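GTP-binding nuclear protein GSP1 (Encephalitozoon cuniculi, PDB 4DJT) is a Ran-family GTPase that probably drives nuclear protein import and RNA export by cycling between GTP-bound and GDP-bound states. Local coordinates at residues 39-42 with 43-46; 66-69 with 70-74. All coordinates share one frame; numbering follows the deposited sequence.

Contact 1 comes first along the chain, with its centre about 10 Å from that of contact 2. It is the turn between the sheet's outermost strand 39-41 and strand 46-54. Contact 2 follows at the end of strand 60-68, the next strand inward, where the chain leaves the sheet toward helix 79-82. Contact 1 lies in the predicted first switch and contact 2 runs into the second; they meet directly: Gly45 O lies 2.8 Å from Gln71 NE2 and 3.2 Å from Ala69 N, both probable hydrogen bonds. These would tie the first switch to the start of the second in this GDP-bound state, with contact 2 nearer the nucleotide and contact 1 farther out, at the sheet's edge.

Contact 1 (39-42 with 43-46); sequences NYNA and TVGA
Asn41 pairs with Ala46 across a tight antiparallel hairpin, and its side chain and backbone hold the turn between them. Strand 39-41 is the outermost strand of the sheet and lies within the predicted first switch region; an extra strand of this kind is also known from other GDP-bound Ran proteins. Residues 42-44 wind in a helical sense, and a G1 beta bulge brings the chain back to the sheet. Thr43 sits at the crest, its CB 3.4 Å from Asn41 OD1, while its carbonyl oxygen takes a hydrogen bond from Lys78. At Val44 the backbone N reaches back to Asn41 OD1 over 2.9 Å, with the donor tilted well out of the carbonyl plane. The asparagine's CG stands trans to its own backbone N (chi1 -177°), which carries the carboxamide over the turn. The Val44 side chain lies across that of Asn41 at about a right angle and presses one methyl, CG1, against it, 3.2 Å from Asn41 CB; it also packs on Trp66 and Tyr81. Gly45, with positive phi, forms the bulge together with Ala46: both face Asn41, whose single carbonyl oxygen takes Gly45 N at 2.8 Å and Ala46 N at 3.2 Å. Of the two, the bond from Ala46 is the straighter, 163° at the hydrogen against 141°. Ala46 then starts strand 46-54, its methyl against Trp66 and Tyr81. Its carbonyl oxygen receives Asn41 N at 2.8 Å, coming in almost head-on to the C=O. Tyr40, whose hydroxyl is hydrogen-bonded to that of Tyr196, holds its ring obliquely to that same oxygen, with CD1 3.4 Å from Ala46 O.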
ATOM      1  N   ASN A  39     -13.094   5.414  -6.706  1.00 18.50           N
ATOM      2  CA  ASN A  39     -13.385   5.264  -8.121  1.00 19.16           C
ATOM      3  C   ASN A  39     -12.849   3.957  -8.638  1.00 17.70           C
ATOM      4  O   ASN A  39     -11.995   3.359  -8.028  1.00 16.08           O
ATOM      5  CB  ASN A  39     -12.808   6.438  -8.908  1.00 21.56           C
ATOM      6  CG  ASN A  39     -13.725   7.664  -8.892  1.00 24.35           C
ATOM      7  OD1 ASN A  39     -14.946   7.558  -9.110  1.00 29.05           O
ATOM      8  ND2 ASN A  39     -13.148   8.825  -8.600  1.00 26.20           N
ATOM      9  N   TYR A  40     -13.396   3.495  -9.757  1.00 17.26           N
ATOM     10  CA  TYR A  40     -12.973   2.255 -10.345  1.00 17.41           C
ATOM     11  C   TYR A  40     -12.573   2.492 -11.789  1.00 18.60           C
ATOM     12  O   TYR A  40     -13.259   3.210 -12.536  1.00 18.80           O
ATOM     13  CB  TYR A  40     -14.128   1.239 -10.294  1.00 17.78           C
ATOM     14  CG  TYR A  40     -13.885  -0.032 -11.091  1.00 17.98           C
ATOM     15  CD1 TYR A  40     -12.940  -0.955 -10.684  1.00 17.56           C
ATOM     16  CD2 TYR A  40     -14.637  -0.324 -12.237  1.00 18.10           C
ATOM     17  CE1 TYR A  40     -12.722  -2.115 -11.395  1.00 18.26           C
ATOM     18  CE2 TYR A  40     -14.424  -1.491 -12.954  1.00 18.78           C
ATOM     19  CZ  TYR A  40     -13.465  -2.382 -12.527  1.00 18.48           C
ATOM     20  OH  TYR A  40     -13.233  -3.543 -13.219  1.00 19.71           O
ATOM     21  N   ASN A  41     -11.493   1.863 -12.202  1.00 18.28           N
ATOM     22  CA  ASN A  41     -11.063   1.981 -13.560  1.00 20.42           C
ATOM     23  C   ASN A  41     -10.957   0.578 -14.134  1.00 20.12           C
ATOM     24  O   ASN A  41     -10.114  -0.201 -13.721  1.00 18.94           O
ATOM     25  CB  ASN A  41      -9.731   2.726 -13.636  1.00 21.66           C
ATOM     26  CG  ASN A  41      -9.269   2.952 -15.059  1.00 24.89           C
ATOM     27  OD1 ASN A  41      -9.129   2.016 -15.839  1.00 25.31           O
ATOM     28  ND2 ASN A  41      -9.023   4.200 -15.398  1.00 27.34           N
ATOM     29  N   ALA A  42     -11.874   0.258 -15.045  1.00 21.72           N
ATOM     30  CA  ALA A  42     -11.943  -1.079 -15.632  1.00 22.97           C
ATOM     31  C   ALA A  42     -10.764  -1.375 -16.562  1.00 24.20           C
ATOM     32  O   ALA A  42     -10.341  -2.519 -16.677  1.00 23.89           O
ATOM     33  CB  ALA A  42     -13.266  -1.273 -16.360  1.00 24.51           C
ATOM     34  N   THR A  43     -10.219  -0.349 -17.211  1.00 24.54           N
ATOM     35  CA  THR A  43      -9.074  -0.581 -18.113  1.00 26.15           C
ATOM     36  C   THR A  43      -7.877  -1.104 -17.316  1.00 25.92           C
ATOM     37  O   THR A  43      -7.213  -2.070 -17.720  1.00 25.78           O
ATOM     38  CB  THR A  43      -8.673   0.687 -18.889  1.00 27.27           C
ATOM     39  OG1 THR A  43      -9.784   1.135 -19.668  1.00 28.85           O
ATOM     40  CG2 THR A  43      -7.472   0.402 -19.825  1.00 28.41           C
ATOM     41  N   VAL A  44      -7.632  -0.484 -16.167  1.00 25.18           N
ATOM     42  CA  VAL A  44      -6.518  -0.877 -15.331  1.00 24.78           C
ATOM     43  C   VAL A  44      -6.848  -2.060 -14.432  1.00 23.86           C
ATOM     44  O   VAL A  44      -5.969  -2.868 -14.176  1.00 25.05           O
ATOM     45  CB  VAL A  44      -5.966   0.285 -14.500  1.00 26.14           C
ATOM     46  CG1 VAL A  44      -7.050   0.939 -13.696  1.00 27.54           C
ATOM     47  CG2 VAL A  44      -4.878  -0.227 -13.562  1.00 27.52           C
ATOM     48  N   GLY A  45      -8.109  -2.182 -13.986  1.00 21.19           N
ATOM     49  CA  GLY A  45      -8.478  -3.201 -12.994  1.00 20.33           C
ATOM     50  C   GLY A  45      -8.098  -2.688 -11.593  1.00 18.78           C
ATOM     51  O   GLY A  45      -7.357  -3.337 -10.831  1.00 17.46           O
ATOM     52  N   ALA A  46      -8.535  -1.482 -11.276  1.00 17.31           N
ATOM     53  CA  ALA A  46      -8.126  -0.889 -10.023  1.00 15.96           C
ATOM     54  C   ALA A  46      -9.175   0.030  -9.461  1.00 14.99           C
ATOM     55  O   ALA A  46      -9.951   0.632 -10.190  1.00 15.45           O
ATOM     56  CB  ALA A  46      -6.818  -0.132 -10.205  1.00 16.09           C
TER

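Contact 2 (66-69 with 70-74)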
ATOM      1  N   TRP A  66      -4.239   3.271  -4.881  1.00 12.42           N
ATOM      2  CA  TRP A  66      -4.758   2.294  -5.848  1.00 12.67           C
ATOM      3  C   TRP A  66      -4.620   0.912  -5.357  1.00 12.57           C
ATOM      4  O   TRP A  66      -3.560   0.529  -4.842  1.00 13.02           O
ATOM      5  CB  TRP A  66      -4.025   2.419  -7.174  1.00 13.32           C
ATOM      6  CG  TRP A  66      -4.441   3.631  -7.938  1.00 13.94           C
ATOM      7  CD1 TRP A  66      -4.817   4.864  -7.431  1.00 14.24           C
ATOM      8  CD2 TRP A  66      -4.534   3.769  -9.384  1.00 14.71           C
ATOM      9  NE1 TRP A  66      -5.165   5.706  -8.446  1.00 14.69           N
ATOM     10  CE2 TRP A  66      -4.984   5.118  -9.636  1.00 14.89           C
ATOM     11  CE3 TRP A  66      -4.274   2.924 -10.463  1.00 15.01           C
ATOM     12  CZ2 TRP A  66      -5.185   5.597 -10.924  1.00 15.46           C
ATOM     13  CZ3 TRP A  66      -4.469   3.413 -11.748  1.00 15.56           C
ATOM     14  CH2 TRP A  66      -4.909   4.721 -11.976  1.00 15.64           C
ATOM     15  N   ASP A  67      -5.683   0.141  -5.503  1.00 12.44           N
ATOM     16  CA  ASP A  67      -5.690  -1.289  -5.134  1.00 12.61           C
ATOM     17  C   ASP A  67      -6.132  -2.040  -6.348  1.00 12.99           C
ATOM     18  O   ASP A  67      -6.949  -1.529  -7.113  1.00 14.44           O
ATOM     19  CB  ASP A  67      -6.699  -1.540  -4.005  1.00 12.64           C
ATOM     20  CG  ASP A  67      -6.692  -2.973  -3.491  1.00 12.61           C
ATOM     21  OD1 ASP A  67      -5.633  -3.600  -3.559  1.00 12.57           O
ATOM     22  OD2 ASP A  67      -7.752  -3.436  -2.930  1.00 12.73           O
ATOM     23  N   THR A  68      -5.671  -3.274  -6.501  1.00 12.72           N
ATOM     24  CA  THR A  68      -6.091  -4.095  -7.613  1.00 13.72           C
ATOM     25  C   THR A  68      -7.468  -4.725  -7.327  1.00 13.69           C
ATOM     26  O   THR A  68      -7.981  -4.655  -6.229  1.00 12.92           O
ATOM     27  CB  THR A  68      -5.141  -5.265  -7.878  1.00 13.94           C
ATOM     28  OG1 THR A  68      -5.342  -6.285  -6.873  1.00 14.55           O
ATOM     29  CG2 THR A  68      -3.708  -4.812  -7.931  1.00 14.05           C
ATOM     30  N   ALA A  69      -8.053  -5.313  -8.369  1.00 14.61           N
ATOM     31  CA  ALA A  69      -9.265  -6.128  -8.231  1.00 14.80           C
ATOM     32  C   ALA A  69      -8.938  -7.653  -8.215  1.00 16.34           C
ATOM     33  O   ALA A  69      -9.804  -8.481  -8.472  1.00 16.26           O
ATOM     34  CB  ALA A  69     -10.226  -5.790  -9.384  1.00 16.24           C
ATOM     35  N   GLY A  70      -7.692  -8.011  -7.910  1.00 17.00           N
ATOM     36  CA  GLY A  70      -7.305  -9.380  -7.721  1.00 17.84           C
ATOM     37  C   GLY A  70      -6.528  -9.979  -8.884  1.00 19.08           C
ATOM     38  O   GLY A  70      -6.063 -11.121  -8.797  1.00 20.03           O
ATOM     39  N   GLN A  71      -6.354  -9.219  -9.963  1.00 18.95           N
ATOM     40  CA  GLN A  71      -5.779  -9.800 -11.190  1.00 20.20           C
ATOM     41  C   GLN A  71      -4.303 -10.252 -11.026  1.00 20.81           C
ATOM     42  O   GLN A  71      -3.840 -11.102 -11.808  1.00 22.32           O
ATOM     43  CB  GLN A  71      -5.966  -8.864 -12.410  1.00 19.51           C
ATOM     44  CG  GLN A  71      -5.214  -7.542 -12.405  1.00 19.89           C
ATOM     45  CD  GLN A  71      -5.956  -6.448 -11.675  1.00 19.64           C
ATOM     46  OE1 GLN A  71      -6.834  -6.724 -10.857  1.00 17.31           O
ATOM     47  NE2 GLN A  71      -5.587  -5.185 -11.958  1.00 20.44           N
ATOM     48  N   GLU A  72      -3.592  -9.725  -9.998  1.00 20.52           N
ATOM     49  CA  GLU A  72      -2.204 -10.127  -9.682  1.00 21.37           C
ATOM     50  C   GLU A  72      -2.070 -11.615  -9.341  1.00 24.30           C
ATOM     51  O   GLU A  72      -0.975 -12.148  -9.381  1.00 26.28           O
ATOM     52  CB  GLU A  72      -1.578  -9.291  -8.537  1.00 20.65           C
ATOM     53  CG  GLU A  72      -2.059  -9.572  -7.105  1.00 19.27           C
ATOM     54  CD  GLU A  72      -3.395  -8.925  -6.776  1.00 17.85           C
ATOM     55  OE1 GLU A  72      -4.069  -8.401  -7.700  1.00 17.61           O
ATOM     56  OE2 GLU A  72      -3.754  -8.943  -5.600  1.00 16.38           O
ATOM     57  N   LYS A  73      -3.186 -12.261  -9.018  1.00 26.72           N
ATOM     58  CA  LYS A  73      -3.182 -13.675  -8.655  1.00 29.83           C
ATOM     59  C   LYS A  73      -2.797 -14.532  -9.837  1.00 31.36           C
ATOM     60  O   LYS A  73      -2.122 -15.545  -9.674  1.00 33.88           O
ATOM     61  CB  LYS A  73      -4.552 -14.114  -8.126  1.00 31.09           C
ATOM     62  CG  LYS A  73      -4.925 -13.471  -6.814  1.00 32.32           C
ATOM     63  CD  LYS A  73      -6.291 -13.915  -6.335  1.00 34.64           C
ATOM     64  CE  LYS A  73      -6.698 -13.152  -5.088  1.00 35.69           C
ATOM     65  NZ  LYS A  73      -8.084 -13.499  -4.686  1.00 35.41           N
ATOM     66  N   LYS A  74      -3.200 -14.118 -11.027  1.00 32.07           N
ATOM     67  CA  LYS A  74      -2.956 -14.921 -12.232  1.00 33.21           C
ATOM     68  C   LYS A  74      -2.199 -14.138 -13.320  1.00 35.02           C
ATOM     69  O   LYS A  74      -1.765 -14.720 -14.293  1.00 36.52           O
ATOM     70  CB  LYS A  74      -4.290 -15.446 -12.771  1.00 33.22           C
TER
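Thr68 OG1 is gripped from two directions: it donates to Glu72 OE1 at 2.6 Å and accepts from Gly70 N at 3.1 Å. The second bond, 156° at the hydrogen, makes an ST turn at the end of the strand. With chi1 at 75°, the hydroxyl sits between the threonine's own N and carbonyl carbon, where it can reach both partners. It meets Glu72 OE1 on the syn side, 32° out of the carboxylate plane. The other carboxylate oxygen, OE2, forms a salt bridge with Lys24 of the P-loop, so Glu72, which itself touches the bound GDP, joins this turn to the nucleotide pocket.

Asp-Thr-Ala-Gly, residues 67-70, is the DxxG (G3) motif of small GTPases, which leads into the predicted second switch. Gly70, probably a GTP ligand by analogy with relatives, spends its amide here on Thr68. Gln71, the counterpart of the glutamine that serves hydrolysis in Ras-like proteins, folds back over the strand end. Bent at chi2, it brings OE1 to 3.1 Å from Ala69 N for a weak bond, while NE2 turns to Gly45.

Residues 71-73 form a short 3-10 turn as the chain leaves strand 60-68. Asp67 in that strand is hydrogen-bonded through OD2 to the Thr25 hydroxyl of helix 24-28, and Thr68 packs on Tyr81 of helix 79-82.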